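Local structure of 7beta-hydroxysteroid dehydrogenase (Collinsella aerofaciens, 5FYD) at residues E74-F77 with A78-G82; V116-F119 with L120-H124; H125-R128 with I129-A132. The protein catalyses the NADPH-dependent reduction of the 7-oxo group of 7-oxolithocholate to ursodeoxycholate, and so probably contributes to forming this bile acid in the human colon. All blocks are in the same frame, centred on the assembly; numbering follows the deposited sequence.

Interaction 1 of 3, residues E74-F77 with A78-G82; sequences ETVF and AATEG
T80 and V76 meet one turn apart on helix 72-80, through the amide of T80 and both branches of its side chain. Starting at CB of T80, which lies 3.9 Å from V76 O, the side chain splits into two unlike branches. CG2 passes 3.6 Å from the same oxygen and comes loosely toward V76 on the side facing the sheet, with CG2 of T80 and CG1 of V76 4.5 Å apart. The hydroxyl takes the other path: OG1 sits between the backbone N and the carbonyl carbon (chi1 68°), a rotamer that holds it 3.6 Å from both V76 O and F77 O. Its hydrogen bond is made elsewhere, with the hydroxyl of Y126, so this buried polar tip is satisfied by a residue of another helix. V76 O meanwhile accepts the amide of T80, N to O 3.0 Å, with the donor arriving nearly along the C=O axis.

The two preceding amides bond in the same way, A78 N to E74 O at 3.0 Å and A79 N to T75 O at 3.1 Å, and the methyl of A79 rests 3.4 Å from V76 O. The ring of F77 is folded back toward the start of the helix, CG beside its own backbone N (chi1 -54°), which brings the E74 amide over one face near the rim; the same ring stacks with that of H125. T75 OG1 is hydrogen-bonded to G71 O.

The turn belongs to helix 72-80, part of the crossover between strands 60-64 and 85-90 of the Rossmann-type sheet of a short-chain dehydrogenase. T75 and A79 rest on V63 of strand 60-64, T80 on V36 and V76 on V38 of strand 34-39, while V76 also reaches L12 and L14 of strand 10-14.

Interaction 2 of 3, residues V116-F119 with L120-H124; sequences VVTF and LKCFH
The rings of F119 and F123, one helical turn apart, lie obliquely to each other, their planes at 41° and their centroids 5.5 Å apart. The two side chains run alongside each other and point the same way, and the tip of F119, CZ, meets the flank of F123 at CD2, 3.5 Å away. The root of the F119 ring presses on the backbone, obliquely, with CG 3.2 Å from L120 N. With CG trans to the backbone nitrogen (chi1 162°), F119 points nearly straight out from the helix, beside its own carbonyl carbon, and F123 adopts a similar trans setting that brings it alongside. The edge-to-face partner of F119 is Y90, on strand 85-90. Were F119 an alanine, the space now filled between Y90 and CD2 of F123 would probably open up, leaving the F123 ring freer to turn.

This pair lies within helix 105-132, which follows strand 85-90 and leads to strand 136-143, a beta-alpha-beta crossover of the Rossmann fold. Both rings settle onto that sheet and onto helix 154-173, F119 against N140 and I163, F123 against V138, M88 and V170.

Four successive backbone bonds, from V116 O to L120 N through F119 O to F123 N, hold the helix together, the last at 2.9 Å. On another face of the helix, T118 and C122 pack with CG2 and SG 4.2 Å apart. OG1 of T118 turns the other way, to hydrogen bonds with F67 O and N113 O; F67 is an NADP(+)-binding residue. V117 and K121 run side by side toward the exposed surface, where the extended lysine chain lays its CE 4.1 Å from CG1 of V117, while its CG passes 3.3 Å from V117 O.

Interaction 3 of 3, residues H125-R128 with I129-A132; sequences HYMR and IFAA
I129 reaches back one turn to rest its terminal methyl, CD1, in the angle between the H125 and Y126 rings, oblique to both. The van der Waals contacts centre on that CD1, which lies 3.8 Å from CD2 of H125 and 3.9 Å from CD1 of Y126. The I129 and Y126 side chains run side by side, whereas the isoleucine meets the imidazole at a slant. A further apolar contact joins CB of Y126 to CE2 of F130.

Among the aromatic groups, H125 presents its ring edge to Y126: CD2 stands 3.6 Å above the centre of the phenol ring. The Y126 carbonyl oxygen lies over one face of the F130 ring, 3.2 Å from its CG. With CG of F130 beside its own backbone N (chi1 -62°), the ring is turned back onto this oxygen.

The polar contacts are helical backbone bonds. Y126 O accepts F130 N at 2.8 Å in a nearly straight bond of 172°, while I129 N to H125 O is longer at 3.3 Å.

M127 and F130 rest on strands 136-143 and 179-186, placing this last part of helix 105-132 against the central parallel sheet, in the layered alpha/beta packing of the Rossmann fold.

How the interactions relate
Interactions 2 and 3 follow one another along helix 105-132, their centres 13 Å apart, and interaction 1 lies beside both on helix 72-80. F77 bridges the two helices, its CZ 3.5 Å from K121 O of interaction 2 and 3.4 Å from H125 CB of interaction 3. The polar join is tighter, T80 OG1 lying 2.6 Å from Y126 OH. Local turns on adjacent helices are thus joined by F77 and the T80-Y126 hydroxyl pair. Closeness to the cofactor site varies: the side chains of T118, V76 and Y126 are about 4, 5 and 9 Å from that of F67, an NADP(+)-binding residue. The side chain of F119 is about 8 Å from that of K160, which by similarity lowers the pKa of the active-site tyrosine.

Interaction 1 of 3, residues E74-F77 with A78-G82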
loop_
_atom_site.group_PDB
_atom_site.type_symbol
_atom_site.label_atom_id
_atom_site.label_comp_id
_atom_site.label_asym_id
_atom_site.label_seq_id
_atom_site.Cartn_x
_atom_site.Cartn_y
_atom_site.Cartn_z
ATOM N N GLU A 74 11.951 9.975 24.052
ATOM C CA GLU A 74 12.235 9.787 25.474
ATOM C C GLU A 74 11.937 8.372 25.996
ATOM O O GLU A 74 12.667 7.854 26.854
ATOM C CB GLU A 74 11.471 10.839 26.300
ATOM C CG GLU A 74 12.017 12.242 26.104
ATOM C CD GLU A 74 13.431 12.411 26.624
ATOM O OE1 GLU A 74 13.812 11.708 27.604
ATOM O OE2 GLU A 74 14.168 13.231 26.035
ATOM N N THR A 75 10.897 7.742 25.464
ATOM C CA THR A 75 10.585 6.344 25.779
ATOM C C THR A 75 11.747 5.456 25.356
ATOM O O THR A 75 12.204 4.590 26.107
ATOM C CB THR A 75 9.300 5.912 25.078
ATOM O OG1 THR A 75 8.212 6.653 25.642
ATOM C CG2 THR A 75 9.012 4.432 25.225
ATOM N N VAL A 76 12.254 5.719 24.165
ATOM C CA VAL A 76 13.409 4.977 23.650
ATOM C C VAL A 76 14.650 5.213 24.525
ATOM O O VAL A 76 15.336 4.262 24.900
ATOM C CB VAL A 76 13.709 5.353 22.191
ATOM C CG1 VAL A 76 14.972 4.667 21.704
ATOM C CG2 VAL A 76 12.526 4.993 21.303
ATOM N N PHE A 77 14.938 6.470 24.841
ATOM C CA PHE A 77 16.128 6.781 25.625
ATOM C C PHE A 77 16.102 6.106 26.985
ATOM O O PHE A 77 17.162 5.670 27.497
ATOM C CB PHE A 77 16.313 8.289 25.845
ATOM C CG PHE A 77 16.310 9.117 24.581
ATOM C CD1 PHE A 77 16.621 8.579 23.337
ATOM C CD2 PHE A 77 15.984 10.456 24.660
ATOM C CE1 PHE A 77 16.582 9.383 22.196
ATOM C CE2 PHE A 77 15.952 11.265 23.537
ATOM C CZ PHE A 77 16.256 10.730 22.309
ATOM N N ALA A 78 14.918 6.056 27.598
ATOM C CA ALA A 78 14.791 5.396 28.905
ATOM C C ALA A 78 15.054 3.898 28.762
ATOM O O ALA A 78 15.736 3.310 29.619
ATOM C CB ALA A 78 13.426 5.665 29.537
ATOM N N ALA A 79 14.568 3.303 27.670
ATOM C CA ALA A 79 14.770 1.873 27.380
ATOM C C ALA A 79 16.227 1.484 27.156
ATOM O O ALA A 79 16.649 0.380 27.551
ATOM C CB ALA A 79 13.931 1.428 26.184
ATOM N N THR A 80 17.008 2.361 26.537
ATOM C CA THR A 80 18.416 2.033 26.276
ATOM C C THR A 80 19.429 2.512 27.309
ATOM O O THR A 80 20.605 2.202 27.192
ATOM C CB THR A 80 18.867 2.534 24.879
ATOM O OG1 THR A 80 18.897 3.962 24.868
ATOM C CG2 THR A 80 17.922 2.023 23.826
ATOM N N GLU A 81 18.998 3.274 28.308
ATOM C CA GLU A 81 19.930 3.812 29.300
ATOM C C GLU A 81 20.677 2.652 29.964
ATOM O O GLU A 81 20.069 1.664 30.305
ATOM C CB GLU A 81 19.175 4.610 30.367
ATOM C CG GLU A 81 20.067 5.287 31.402
ATOM C CD GLU A 81 19.273 5.962 32.506
ATOM O OE1 GLU A 81 18.032 5.800 32.544
ATOM O OE2 GLU A 81 19.887 6.653 33.349
ATOM N N GLY A 82 21.995 2.772 30.060
ATOM C CA GLY A 82 22.840 1.730 30.642
ATOM C C GLY A 82 23.323 0.635 29.698
ATOM O O GLY A 82 24.219 -0.152 30.075
#

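Interaction 2 of 3, residues V116-F119 with L120-H124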
loop_
_atom_site.group_PDB
_atom_site.type_symbol
_atom_site.label_atom_id
_atom_site.label_comp_id
_atom_site.label_asym_id
_atom_site.label_seq_id
_atom_site.Cartn_x
_atom_site.Cartn_y
_atom_site.Cartn_z
ATOM N N VAL A 116 11.115 14.313 11.089
ATOM C CA VAL A 116 12.005 15.407 11.511
ATOM C C VAL A 116 12.317 15.404 13.004
ATOM O O VAL A 116 13.497 15.348 13.400
ATOM C CB VAL A 116 11.443 16.780 11.079
ATOM C CG1 VAL A 116 12.366 17.914 11.518
ATOM C CG2 VAL A 116 11.263 16.800 9.557
ATOM N N VAL A 117 11.295 15.534 13.852
ATOM C CA VAL A 117 11.530 15.748 15.276
ATOM C C VAL A 117 12.025 14.507 16.022
ATOM O O VAL A 117 13.079 14.560 16.691
ATOM C CB VAL A 117 10.301 16.356 15.976
ATOM C CG1 VAL A 117 10.525 16.484 17.480
ATOM C CG2 VAL A 117 9.933 17.693 15.329
ATOM N N THR A 118 11.265 13.413 15.964
ATOM C CA THR A 118 11.713 12.164 16.572
ATOM C C THR A 118 13.014 11.705 15.951
ATOM O O THR A 118 13.911 11.282 16.654
ATOM C CB THR A 118 10.664 11.051 16.479
ATOM O OG1 THR A 118 9.435 11.512 17.075
ATOM C CG2 THR A 118 11.153 9.782 17.190
ATOM N N PHE A 119 13.112 11.832 14.632
ATOM C CA PHE A 119 14.359 11.577 13.915
ATOM C C PHE A 119 15.540 12.318 14.549
ATOM O O PHE A 119 16.521 11.682 14.954
ATOM C CB PHE A 119 14.247 11.974 12.450
ATOM C CG PHE A 119 15.573 12.147 11.791
ATOM C CD1 PHE A 119 16.416 11.047 11.601
ATOM C CD2 PHE A 119 16.027 13.398 11.415
ATOM C CE1 PHE A 119 17.646 11.200 11.010
ATOM C CE2 PHE A 119 17.270 13.547 10.817
ATOM C CZ PHE A 119 18.089 12.446 10.621
ATOM N N LEU A 120 15.434 13.643 14.638
ATOM C CA LEU A 120 16.562 14.430 15.116
ATOM C C LEU A 120 16.846 14.215 16.609
ATOM O O LEU A 120 17.998 14.221 16.994
ATOM C CB LEU A 120 16.397 15.918 14.816
ATOM C CG LEU A 120 17.724 16.697 14.910
ATOM C CD1 LEU A 120 18.773 16.264 13.881
ATOM C CD2 LEU A 120 17.465 18.189 14.758
ATOM N N LYS A 121 15.810 14.057 17.432
ATOM C CA LYS A 121 16.015 13.761 18.850
ATOM C C LYS A 121 16.856 12.504 18.998
ATOM O O LYS A 121 17.830 12.485 19.759
ATOM C CB LYS A 121 14.674 13.584 19.583
ATOM C CG LYS A 121 13.944 14.891 19.854
ATOM C CD LYS A 121 12.671 14.633 20.647
ATOM C CE LYS A 121 12.106 15.924 21.212
ATOM N NZ LYS A 121 10.975 15.588 22.128
ATOM N N CYS A 122 16.484 11.465 18.250
ATOM C CA CYS A 122 17.203 10.205 18.320
ATOM C C CYS A 122 18.609 10.375 17.791
ATOM O O CYS A 122 19.563 9.934 18.423
ATOM C CB CYS A 122 16.459 9.104 17.572
ATOM S SG CYS A 122 14.955 8.581 18.408
ATOM N N PHE A 123 18.748 11.006 16.629
ATOM C CA PHE A 123 20.073 11.166 16.003
ATOM C C PHE A 123 21.002 11.942 16.943
ATOM O O PHE A 123 22.142 11.549 17.153
ATOM C CB PHE A 123 19.931 11.922 14.698
ATOM C CG PHE A 123 21.082 11.806 13.715
ATOM C CD1 PHE A 123 22.131 10.898 13.829
ATOM C CD2 PHE A 123 21.037 12.623 12.582
ATOM C CE1 PHE A 123 23.132 10.856 12.875
ATOM C CE2 PHE A 123 22.006 12.566 11.612
ATOM C CZ PHE A 123 23.060 11.676 11.756
ATOM N N HIS A 124 20.467 13.004 17.540
ATOM C CA HIS A 124 21.244 13.837 18.458
ATOM C C HIS A 124 21.675 13.067 19.702
ATOM O O HIS A 124 22.832 13.089 20.083
ATOM C CB HIS A 124 20.421 15.050 18.878
ATOM C CG HIS A 124 21.106 15.936 19.863
ATOM N ND1 HIS A 124 20.731 16.003 21.183
ATOM C CD2 HIS A 124 22.132 16.807 19.716
ATOM C CE1 HIS A 124 21.487 16.894 21.808
ATOM N NE2 HIS A 124 22.343 17.391 20.939
#

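Interaction 3 of 3, residues H125-R128 with I129-A132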
loop_
_atom_site.group_PDB
_atom_site.type_symbol
_atom_site.label_atom_id
_atom_site.label_comp_id
_atom_site.label_asym_id
_atom_site.label_seq_id
_atom_site.Cartn_x
_atom_site.Cartn_y
_atom_site.Cartn_z
ATOM N N HIS A 125 20.725 12.372 20.308
ATOM C CA HIS A 125 20.969 11.673 21.563
ATOM C C HIS A 125 22.038 10.590 21.379
ATOM O O HIS A 125 23.034 10.554 22.122
ATOM C CB HIS A 125 19.654 11.117 22.042
ATOM C CG HIS A 125 19.738 10.358 23.315
ATOM N ND1 HIS A 125 19.440 10.923 24.534
ATOM C CD2 HIS A 125 20.034 9.065 23.556
ATOM C CE1 HIS A 125 19.596 10.014 25.478
ATOM N NE2 HIS A 125 19.931 8.874 24.908
ATOM N N TYR A 126 21.876 9.753 20.351
ATOM C CA TYR A 126 22.836 8.671 20.122
ATOM C C TYR A 126 24.150 9.171 19.551
ATOM O O TYR A 126 25.196 8.590 19.868
ATOM C CB TYR A 126 22.196 7.491 19.374
ATOM C CG TYR A 126 21.128 6.890 20.253
ATOM C CD1 TYR A 126 21.460 6.065 21.318
ATOM C CD2 TYR A 126 19.797 7.210 20.066
ATOM C CE1 TYR A 126 20.486 5.567 22.172
ATOM C CE2 TYR A 126 18.820 6.725 20.911
ATOM C CZ TYR A 126 19.159 5.904 21.966
ATOM O OH TYR A 126 18.188 5.401 22.822
ATOM N N MET A 127 24.142 10.279 18.797
ATOM C CA MET A 127 25.409 10.894 18.397
ATOM C C MET A 127 26.233 11.397 19.582
ATOM O O MET A 127 27.467 11.271 19.575
ATOM C CB MET A 127 25.225 11.990 17.328
ATOM C CG MET A 127 25.082 11.420 15.912
ATOM S SD MET A 127 26.437 10.362 15.374
ATOM C CE MET A 127 27.823 11.453 15.678
ATOM N N ARG A 128 25.568 11.916 20.607
ATOM C CA ARG A 128 26.251 12.302 21.849
ATOM C C ARG A 128 26.939 11.119 22.498
ATOM O O ARG A 128 28.093 11.213 22.923
ATOM C CB ARG A 128 25.273 12.952 22.825
ATOM C CG ARG A 128 24.902 14.353 22.389
ATOM C CD ARG A 128 23.835 14.998 23.250
ATOM N NE ARG A 128 24.126 14.870 24.674
ATOM C CZ ARG A 128 23.291 14.381 25.595
ATOM N NH1 ARG A 128 22.047 13.975 25.277
ATOM N NH2 ARG A 128 23.706 14.302 26.861
ATOM N N ILE A 129 26.243 9.996 22.543
ATOM C CA ILE A 129 26.813 8.790 23.140
ATOM C C ILE A 129 27.987 8.297 22.290
ATOM O O ILE A 129 29.102 8.076 22.812
ATOM C CB ILE A 129 25.730 7.706 23.334
ATOM C CG1 ILE A 129 24.721 8.152 24.410
ATOM C CG2 ILE A 129 26.363 6.369 23.712
ATOM C CD1 ILE A 129 23.400 7.414 24.369
ATOM N N PHE A 130 27.750 8.137 20.983
ATOM C CA PHE A 130 28.771 7.606 20.097
ATOM C C PHE A 130 30.028 8.487 20.050
ATOM O O PHE A 130 31.150 7.968 20.071
ATOM C CB PHE A 130 28.251 7.385 18.675
ATOM C CG PHE A 130 27.130 6.392 18.557
ATOM C CD1 PHE A 130 27.054 5.240 19.345
ATOM C CD2 PHE A 130 26.147 6.578 17.589
ATOM C CE1 PHE A 130 26.018 4.326 19.178
ATOM C CE2 PHE A 130 25.098 5.684 17.448
ATOM C CZ PHE A 130 25.025 4.554 18.243
ATOM N N ALA A 131 29.838 9.800 20.007
ATOM C CA ALA A 131 30.965 10.730 19.929
ATOM C C ALA A 131 31.765 10.734 21.240
ATOM O O ALA A 131 32.999 10.781 21.191
ATOM C CB ALA A 131 30.485 12.132 19.589
ATOM N N ALA A 132 31.079 10.631 22.379
ATOM C CA ALA A 132 31.748 10.635 23.685
ATOM C C ALA A 132 32.647 9.409 23.887
ATOM O O ALA A 132 33.728 9.518 24.464
ATOM C CB ALA A 132 30.742 10.756 24.814
#